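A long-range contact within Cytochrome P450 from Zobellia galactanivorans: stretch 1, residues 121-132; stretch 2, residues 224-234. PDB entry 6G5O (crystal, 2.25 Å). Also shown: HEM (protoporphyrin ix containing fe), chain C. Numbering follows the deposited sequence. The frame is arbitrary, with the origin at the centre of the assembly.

Stretch 1, residues 121-132: EVVTDFALRLQS
Stretch 2 (224-234) TVINAVTNSIA

Helical segments 122-132 and 224-234, each part of a longer helix, cross with axes 8.8 Å apart at closest approach and N-to-C directions 126° apart. In the register, Ala 127 CA lies 5.2 Å from Ile 226 CA, and Val 123 CA lies 6.1 Å from Thr 230 CA. The first helix opens with a pi-type turn at 122-127, marked by Ala 127 N to Val 122 O at 2.7 Å; Glu 121 caps it, OE1 accepting from Thr 124 N at 2.9 Å. No hydrogen bond crosses the interface; the contacts are mostly between apolar side-chain atoms, and 518 Å² is buried, both sides summed.

Along the second helix, Thr 224 (chi1 p) faces the heme, its CB 3.5 Å from HEM C3B. Val 225 (t) touches both the first helix and the heme: CG1 lies 3.8 Å from Gln 131 CG, CG2 3.7 Å from HEM CMC. Ile 226 (m, t) is the knob, seated among Val 123, Ala 127, Leu 128 and Gln 131; CG2 meets Ala 127 CB at 3.8 Å, and CD1 meets Leu 128 CD1 at 4.1 Å. Val 229 (t) sets CG1 at the Phe 126 ring edge, 4.0 Å from CE1. Thr 230 (m) turns OG1 back to Ile 226 O (2.8 Å), satisfying the hydroxyl internally while it sits 3.3 Å from Ala 127 CB. Ile 233 (m, t) finishes the contact, CD1 3.7 Å from Phe 126 CE1 and 4.0 Å from Val 122 CG1.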

ATOM      1  N   GLU A 121     -20.972  -6.693   0.751  1.00 43.82           N
ATOM      2  CA  GLU A 121     -20.342  -5.406   0.844  1.00 47.10           C
ATOM      3  C   GLU A 121     -18.829  -5.685   0.752  1.00 48.11           C
ATOM      4  O   GLU A 121     -18.236  -6.198   1.690  1.00 49.51           O
ATOM      5  CB  GLU A 121     -20.731  -4.662   2.133  1.00 46.58           C
ATOM      6  CG  GLU A 121     -20.429  -3.162   2.065  1.00 48.29           C
ATOM      7  CD  GLU A 121     -18.937  -2.871   2.220  1.00 51.59           C
ATOM      8  OE1 GLU A 121     -18.370  -3.205   3.284  1.00 52.42           O
ATOM      9  OE2 GLU A 121     -18.321  -2.323   1.278  1.00 56.13           O
ATOM     10  N   VAL A 122     -18.221  -5.324  -0.378  1.00 47.05           N
ATOM     11  CA  VAL A 122     -16.833  -5.717  -0.684  1.00 46.06           C
ATOM     12  C   VAL A 122     -15.782  -5.199   0.309  1.00 42.67           C
ATOM     13  O   VAL A 122     -14.905  -5.945   0.714  1.00 45.22           O
ATOM     14  CB  VAL A 122     -16.444  -5.312  -2.114  1.00 47.24           C
ATOM     15  CG1 VAL A 122     -14.958  -5.553  -2.385  1.00 48.54           C
ATOM     16  CG2 VAL A 122     -17.277  -6.106  -3.111  1.00 48.09           C
ATOM     17  N   VAL A 123     -15.870  -3.943   0.710  1.00 38.98           N
ATOM     18  CA  VAL A 123     -14.829  -3.373   1.559  1.00 41.13           C
ATOM     19  C   VAL A 123     -14.620  -4.153   2.867  1.00 44.54           C
ATOM     20  O   VAL A 123     -13.487  -4.573   3.155  1.00 40.49           O
ATOM     21  CB  VAL A 123     -15.085  -1.906   1.892  1.00 38.75           C
ATOM     22  CG1 VAL A 123     -14.011  -1.364   2.826  1.00 37.53           C
ATOM     23  CG2 VAL A 123     -15.058  -1.114   0.622  1.00 42.16           C
ATOM     24  N   THR A 124     -15.703  -4.364   3.632  1.00 41.62           N
ATOM     25  CA  THR A 124     -15.641  -5.052   4.935  1.00 43.38           C
ATOM     26  C   THR A 124     -15.796  -6.578   4.865  1.00 42.83           C
ATOM     27  O   THR A 124     -14.991  -7.311   5.456  1.00 37.00           O
ATOM     28  CB  THR A 124     -16.672  -4.456   5.903  1.00 46.83           C
ATOM     29  OG1 THR A 124     -16.390  -3.066   6.032  1.00 43.78           O
ATOM     30  CG2 THR A 124     -16.599  -5.095   7.292  1.00 50.15           C
ATOM     31  N   ASP A 125     -16.803  -7.053   4.138  1.00 45.15           N
ATOM     32  CA  ASP A 125     -17.093  -8.487   4.083  1.00 47.39           C
ATOM     33  C   ASP A 125     -16.135  -9.278   3.203  1.00 44.71           C
ATOM     34  O   ASP A 125     -16.086 -10.501   3.309  1.00 48.44           O
ATOM     35  CB  ASP A 125     -18.528  -8.763   3.565  1.00 56.28           C
ATOM     36  CG  ASP A 125     -19.638  -8.106   4.426  1.00 57.43           C
ATOM     37  OD1 ASP A 125     -19.368  -7.540   5.524  1.00 61.81           O
ATOM     38  OD2 ASP A 125     -20.802  -8.161   3.958  1.00 64.78           O
ATOM     39  N   PHE A 126     -15.411  -8.615   2.309  1.00 39.55           N
ATOM     40  CA  PHE A 126     -14.529  -9.331   1.384  1.00 37.10           C
ATOM     41  C   PHE A 126     -13.058  -8.852   1.528  1.00 34.68           C
ATOM     42  O   PHE A 126     -12.212  -9.619   1.884  1.00 35.45           O
ATOM     43  CB  PHE A 126     -15.040  -9.193  -0.064  1.00 34.16           C
ATOM     44  CG  PHE A 126     -14.270 -10.006  -1.056  1.00 34.42           C
ATOM     45  CD1 PHE A 126     -12.995  -9.631  -1.441  1.00 35.12           C
ATOM     46  CD2 PHE A 126     -14.810 -11.144  -1.600  1.00 36.52           C
ATOM     47  CE1 PHE A 126     -12.274 -10.386  -2.338  1.00 34.58           C
ATOM     48  CE2 PHE A 126     -14.103 -11.901  -2.503  1.00 37.03           C
ATOM     49  CZ  PHE A 126     -12.826 -11.512  -2.871  1.00 36.17           C
ATOM     50  N   ALA A 127     -12.780  -7.587   1.276  1.00 31.39           N
ATOM     51  CA  ALA A 127     -11.415  -7.083   1.233  1.00 32.17           C
ATOM     52  C   ALA A 127     -10.704  -7.138   2.597  1.00 31.19           C
ATOM     53  O   ALA A 127      -9.587  -7.648   2.682  1.00 28.32           O
ATOM     54  CB  ALA A 127     -11.417  -5.678   0.680  1.00 29.64           C
ATOM     55  N   LEU A 128     -11.378  -6.667   3.642  1.00 30.84           N
ATOM     56  CA  LEU A 128     -10.856  -6.724   5.015  1.00 34.54           C
ATOM     57  C   LEU A 128     -10.590  -8.156   5.500  1.00 36.70           C
ATOM     58  O   LEU A 128      -9.587  -8.422   6.170  1.00 39.80           O
ATOM     59  CB  LEU A 128     -11.816  -6.028   5.968  1.00 34.91           C
ATOM     60  CG  LEU A 128     -11.539  -6.136   7.466  1.00 37.25           C
ATOM     61  CD1 LEU A 128     -10.216  -5.483   7.878  1.00 38.30           C
ATOM     62  CD2 LEU A 128     -12.677  -5.487   8.249  1.00 36.59           C
ATOM     63  N   ARG A 129     -11.473  -9.079   5.150  1.00 35.51           N
ATOM     64  CA  ARG A 129     -11.278 -10.495   5.485  1.00 35.51           C
ATOM     65  C   ARG A 129     -10.075 -11.114   4.741  1.00 34.34           C
ATOM     66  O   ARG A 129      -9.296 -11.855   5.329  1.00 30.67           O
ATOM     67  CB  ARG A 129     -12.514 -11.336   5.128  1.00 42.20           C
ATOM     68  CG  ARG A 129     -13.524 -11.642   6.247  1.00 48.64           C
ATOM     69  CD  ARG A 129     -14.484 -10.500   6.469  1.00 50.29           C
ATOM     70  NE  ARG A 129     -15.564 -10.795   7.396  1.00 52.63           N
ATOM     71  CZ  ARG A 129     -16.155  -9.892   8.195  1.00 60.13           C
ATOM     72  NH1 ARG A 129     -15.781  -8.607   8.212  1.00 59.28           N
ATOM     73  NH2 ARG A 129     -17.150 -10.273   9.002  1.00 67.03           N
ATOM     74  N   LEU A 130     -10.004 -10.914   3.426  1.00 29.57           N
ATOM     75  CA  LEU A 130      -8.888 -11.414   2.653  1.00 29.76           C
ATOM     76  C   LEU A 130      -7.543 -10.819   3.188  1.00 26.35           C
ATOM     77  O   LEU A 130      -6.601 -11.550   3.412  1.00 27.49           O
ATOM     78  CB  LEU A 130      -9.116 -11.073   1.187  1.00 29.68           C
ATOM     79  CG  LEU A 130      -8.195 -11.616   0.099  1.00 30.24           C
ATOM     80  CD1 LEU A 130      -8.771 -11.275  -1.269  1.00 31.16           C
ATOM     81  CD2 LEU A 130      -6.809 -11.014   0.225  1.00 32.59           C
ATOM     82  N   GLN A 131      -7.492  -9.524   3.424  1.00 23.98           N
ATOM     83  CA  GLN A 131      -6.273  -8.836   3.883  1.00 27.15           C
ATOM     84  C   GLN A 131      -5.775  -9.357   5.239  1.00 27.84           C
ATOM     85  O   GLN A 131      -4.598  -9.729   5.373  1.00 26.58           O
ATOM     86  CB  GLN A 131      -6.499  -7.314   3.929  1.00 26.58           C
ATOM     87  CG  GLN A 131      -5.300  -6.468   4.405  1.00 27.15           C
ATOM     88  CD  GLN A 131      -5.287  -6.224   5.917  1.00 26.98           C
ATOM     89  OE1 GLN A 131      -6.330  -6.083   6.506  1.00 26.23           O
ATOM     90  NE2 GLN A 131      -4.094  -6.142   6.527  1.00 27.04           N
ATOM     91  N   SER A 132      -6.692  -9.445   6.210  1.00 30.25           N
ATOM     92  CA  SER A 132      -6.405  -9.973   7.549  1.00 27.17           C
ATOM     93  C   SER A 132      -5.968 -11.437   7.524  1.00 28.52           C
ATOM     94  O   SER A 132      -5.039 -11.856   8.271  1.00 25.97           O
ATOM     95  CB  SER A 132      -7.666  -9.863   8.407  1.00 27.26           C
ATOM     96  OG  SER A 132      -8.003  -8.505   8.614  1.00 28.60           O
ATOM     97  N   THR A 224      -3.915   0.208   2.016  1.00 31.10           N
ATOM     98  CA  THR A 224      -3.388  -0.015   0.672  1.00 30.07           C
ATOM     99  C   THR A 224      -3.920  -1.331   0.035  1.00 27.49           C
ATOM    100  O   THR A 224      -4.454  -1.322  -1.063  1.00 28.47           O
ATOM    101  CB  THR A 224      -1.866  -0.038   0.689  1.00 28.21           C
ATOM    102  OG1 THR A 224      -1.420  -1.002   1.638  1.00 28.53           O
ATOM    103  CG2 THR A 224      -1.273   1.304   1.038  1.00 27.87           C
ATOM    104  N   VAL A 225      -3.754  -2.446   0.720  1.00 25.48           N
ATOM    105  CA  VAL A 225      -4.255  -3.723   0.200  1.00 26.90           C
ATOM    106  C   VAL A 225      -5.791  -3.751   0.106  1.00 28.01           C
ATOM    107  O   VAL A 225      -6.342  -4.292  -0.863  1.00 25.19           O
ATOM    108  CB  VAL A 225      -3.752  -4.928   1.040  1.00 25.90           C
ATOM    109  CG1 VAL A 225      -4.473  -6.226   0.693  1.00 25.27           C
ATOM    110  CG2 VAL A 225      -2.239  -5.114   0.908  1.00 25.78           C
ATOM    111  N   ILE A 226      -6.472  -3.191   1.113  1.00 29.90           N
ATOM    112  CA  ILE A 226      -7.938  -3.201   1.103  1.00 31.40           C
ATOM    113  C   ILE A 226      -8.478  -2.420  -0.127  1.00 29.68           C
ATOM    114  O   ILE A 226      -9.406  -2.878  -0.804  1.00 29.31           O
ATOM    115  CB  ILE A 226      -8.544  -2.667   2.415  1.00 31.60           C
ATOM    116  CG1 ILE A 226      -8.309  -3.653   3.550  1.00 31.60           C
ATOM    117  CG2 ILE A 226     -10.060  -2.527   2.288  1.00 32.35           C
ATOM    118  CD1 ILE A 226      -8.608  -3.093   4.930  1.00 30.86           C
ATOM    119  N   ASN A 227      -7.872  -1.274  -0.404  1.00 27.87           N
ATOM    120  CA  ASN A 227      -8.225  -0.458  -1.572  1.00 27.95           C
ATOM    121  C   ASN A 227      -7.854  -1.099  -2.930  1.00 31.27           C
ATOM    122  O   ASN A 227      -8.664  -1.078  -3.868  1.00 27.72           O
ATOM    123  CB  ASN A 227      -7.634   0.927  -1.451  1.00 27.69           C
ATOM    124  CG  ASN A 227      -8.406   1.794  -0.458  1.00 31.68           C
ATOM    125  OD1 ASN A 227      -9.638   1.602  -0.270  1.00 31.83           O
ATOM    126  ND2 ASN A 227      -7.692   2.725   0.204  1.00 28.89           N
ATOM    127  N   ALA A 228      -6.665  -1.698  -3.038  1.00 28.62           N
ATOM    128  CA  ALA A 228      -6.290  -2.429  -4.255  1.00 27.37           C
ATOM    129  C   ALA A 228      -7.265  -3.554  -4.561  1.00 27.41           C
ATOM    130  O   ALA A 228      -7.638  -3.782  -5.714  1.00 25.62           O
ATOM    131  CB  ALA A 228      -4.869  -2.996  -4.136  1.00 26.63           C
ATOM    132  N   VAL A 229      -7.625  -4.319  -3.537  1.00 29.07           N
ATOM    133  CA  VAL A 229      -8.509  -5.467  -3.744  1.00 30.59           C
ATOM    134  C   VAL A 229      -9.895  -4.996  -4.197  1.00 31.16           C
ATOM    135  O   VAL A 229     -10.473  -5.531  -5.150  1.00 30.66           O
ATOM    136  CB  VAL A 229      -8.596  -6.342  -2.475  1.00 30.46           C
ATOM    137  CG1 VAL A 229      -9.742  -7.334  -2.534  1.00 29.83           C
ATOM    138  CG2 VAL A 229      -7.296  -7.098  -2.287  1.00 31.20           C
ATOM    139  N   THR A 230     -10.391  -3.971  -3.517  1.00 31.57           N
ATOM    140  CA  THR A 230     -11.737  -3.455  -3.749  1.00 34.43           C
ATOM    141  C   THR A 230     -11.810  -2.782  -5.133  1.00 34.10           C
ATOM    142  O   THR A 230     -12.723  -3.080  -5.918  1.00 29.96           O
ATOM    143  CB  THR A 230     -12.148  -2.485  -2.647  1.00 37.26           C
ATOM    144  OG1 THR A 230     -12.125  -3.176  -1.392  1.00 40.92           O
ATOM    145  CG2 THR A 230     -13.569  -1.952  -2.885  1.00 37.01           C
ATOM    146  N   ASN A 231     -10.814  -1.937  -5.444  1.00 32.52           N
ATOM    147  CA  ASN A 231     -10.747  -1.266  -6.731  1.00 32.74           C
ATOM    148  C   ASN A 231     -10.634  -2.239  -7.911  1.00 34.61           C
ATOM    149  O   ASN A 231     -11.204  -1.972  -8.990  1.00 41.44           O
ATOM    150  CB  ASN A 231      -9.642  -0.220  -6.752  1.00 33.66           C
ATOM    151  CG  ASN A 231      -9.947   0.980  -5.845  1.00 39.40           C
ATOM    152  OD1 ASN A 231     -11.068   1.124  -5.383  1.00 41.86           O
ATOM    153  ND2 ASN A 231      -8.941   1.827  -5.560  1.00 39.03           N
ATOM    154  N   SER A 232      -9.946  -3.362  -7.706  1.00 30.52           N
ATOM    155  CA  SER A 232      -9.801  -4.361  -8.743  1.00 31.95           C
ATOM    156  C   SER A 232     -11.125  -5.037  -9.100  1.00 35.61           C
ATOM    157  O   SER A 232     -11.388  -5.358 -10.269  1.00 32.09           O
ATOM    158  CB  SER A 232      -8.786  -5.411  -8.327  1.00 30.85           C
ATOM    159  OG  SER A 232      -7.524  -4.778  -8.145  1.00 33.88           O
ATOM    160  N   ILE A 233     -11.932  -5.308  -8.089  1.00 38.28           N
ATOM    161  CA  ILE A 233     -13.190  -6.002  -8.313  1.00 37.54           C
ATOM    162  C   ILE A 233     -14.169  -5.041  -9.001  1.00 37.28           C
ATOM    163  O   ILE A 233     -14.831  -5.409  -9.990  1.00 40.09           O
ATOM    164  CB  ILE A 233     -13.756  -6.545  -6.990  1.00 36.50           C
ATOM    165  CG1 ILE A 233     -12.854  -7.677  -6.475  1.00 35.36           C
ATOM    166  CG2 ILE A 233     -15.169  -7.069  -7.181  1.00 35.43           C
ATOM    167  CD1 ILE A 233     -13.002  -7.871  -4.974  1.00 34.94           C
ATOM    168  N   ALA A 234     -14.229  -3.809  -8.515  1.00 31.81           N
ATOM    169  CA  ALA A 234     -14.993  -2.776  -9.193  1.00 33.41           C
ATOM    170  C   ALA A 234     -14.660  -2.714 -10.682  1.00 36.63           C
ATOM    171  O   ALA A 234     -15.569  -2.779 -11.553  1.00 36.65           O
ATOM    172  CB  ALA A 234     -14.724  -1.430  -8.570  1.00 32.36           C
TER
HETATM  173  CHA HEM C 401       6.886   1.432   1.624  1.00 18.88           C
HETATM  174  CHB HEM C 401       3.020   1.413  -1.271  1.00 19.82           C
HETATM  175  CHC HEM C 401       1.555  -2.750   0.657  1.00 20.18           C
HETATM  176  CHD HEM C 401       5.029  -2.417   3.933  1.00 19.21           C
HETATM  177  C1A HEM C 401       5.969   1.767   0.654  1.00 19.44           C
HETATM  178  C2A HEM C 401       6.054   2.914  -0.188  1.00 20.26           C
HETATM  179  C3A HEM C 401       4.992   2.883  -0.979  1.00 19.80           C
HETATM  180  C4A HEM C 401       4.206   1.753  -0.659  1.00 21.18           C
HETATM  181  CMA HEM C 401       4.711   3.901  -2.035  1.00 22.17           C
HETATM  182  CAA HEM C 401       7.152   3.973  -0.263  1.00 23.75           C
HETATM  183  CBA HEM C 401       7.033   4.922   0.919  1.00 26.26           C
HETATM  184  CGA HEM C 401       8.164   5.925   0.936  1.00 30.25           C
HETATM  185  O1A HEM C 401       8.458   6.471   1.995  1.00 30.69           O
HETATM  186  O2A HEM C 401       8.832   6.216  -0.074  1.00 30.72           O
HETATM  187  C1B HEM C 401       2.291   0.275  -0.994  1.00 18.35           C
HETATM  188  C2B HEM C 401       1.190  -0.112  -1.785  1.00 19.74           C
HETATM  189  C3B HEM C 401       0.736  -1.291  -1.241  1.00 20.87           C
HETATM  190  C4B HEM C 401       1.655  -1.585  -0.097  1.00 19.42           C
HETATM  191  CMB HEM C 401       0.608   0.653  -2.935  1.00 20.54           C
HETATM  192  CAB HEM C 401      -0.331  -2.216  -1.614  1.00 22.72           C
HETATM  193  CBB HEM C 401      -1.018  -2.187  -2.739  1.00 25.57           C
HETATM  194  C1C HEM C 401       2.368  -3.044   1.720  1.00 20.54           C
HETATM  195  C2C HEM C 401       2.171  -4.093   2.617  1.00 20.90           C
HETATM  196  C3C HEM C 401       3.129  -3.972   3.592  1.00 21.01           C
HETATM  197  C4C HEM C 401       3.918  -2.846   3.242  1.00 20.55           C
HETATM  198  CMC HEM C 401       1.125  -5.160   2.536  1.00 22.16           C
HETATM  199  CAC HEM C 401       3.372  -4.853   4.743  1.00 22.33           C
HETATM  200  CBC HEM C 401       2.691  -5.938   5.096  1.00 22.76           C
HETATM  201  C1D HEM C 401       5.844  -1.356   3.506  1.00 18.24           C
HETATM  202  C2D HEM C 401       7.096  -1.010   4.203  1.00 19.17           C
HETATM  203  C3D HEM C 401       7.636   0.041   3.563  1.00 19.33           C
HETATM  204  C4D HEM C 401       6.676   0.370   2.504  1.00 18.33           C
HETATM  205  CMD HEM C 401       7.656  -1.759   5.363  1.00 17.99           C
HETATM  206  CAD HEM C 401       8.933   0.748   3.913  1.00 20.49           C
HETATM  207  CBD HEM C 401      10.159   0.331   3.084  1.00 19.58           C
HETATM  208  CGD HEM C 401      11.424   1.060   3.578  1.00 21.83           C
HETATM  209  O1D HEM C 401      11.335   2.074   4.355  1.00 25.16           O
HETATM  210  O2D HEM C 401      12.600   0.686   3.241  1.00 20.64           O
HETATM  211  NA  HEM C 401       4.794   1.084   0.382  1.00 19.16           N
HETATM  212  NB  HEM C 401       2.522  -0.601  -0.016  1.00 18.67           N
HETATM  213  NC  HEM C 401       3.403  -2.272   2.111  1.00 18.91           N
HETATM  214  ND  HEM C 401       5.660  -0.508   2.507  1.00 19.42           N
HETATM  215 FE   HEM C 401       4.183  -0.542   1.292  1.00 22.50          FE
HETATM  216  O   HOH W   1       2.848   0.831   2.475  1.00 32.98           O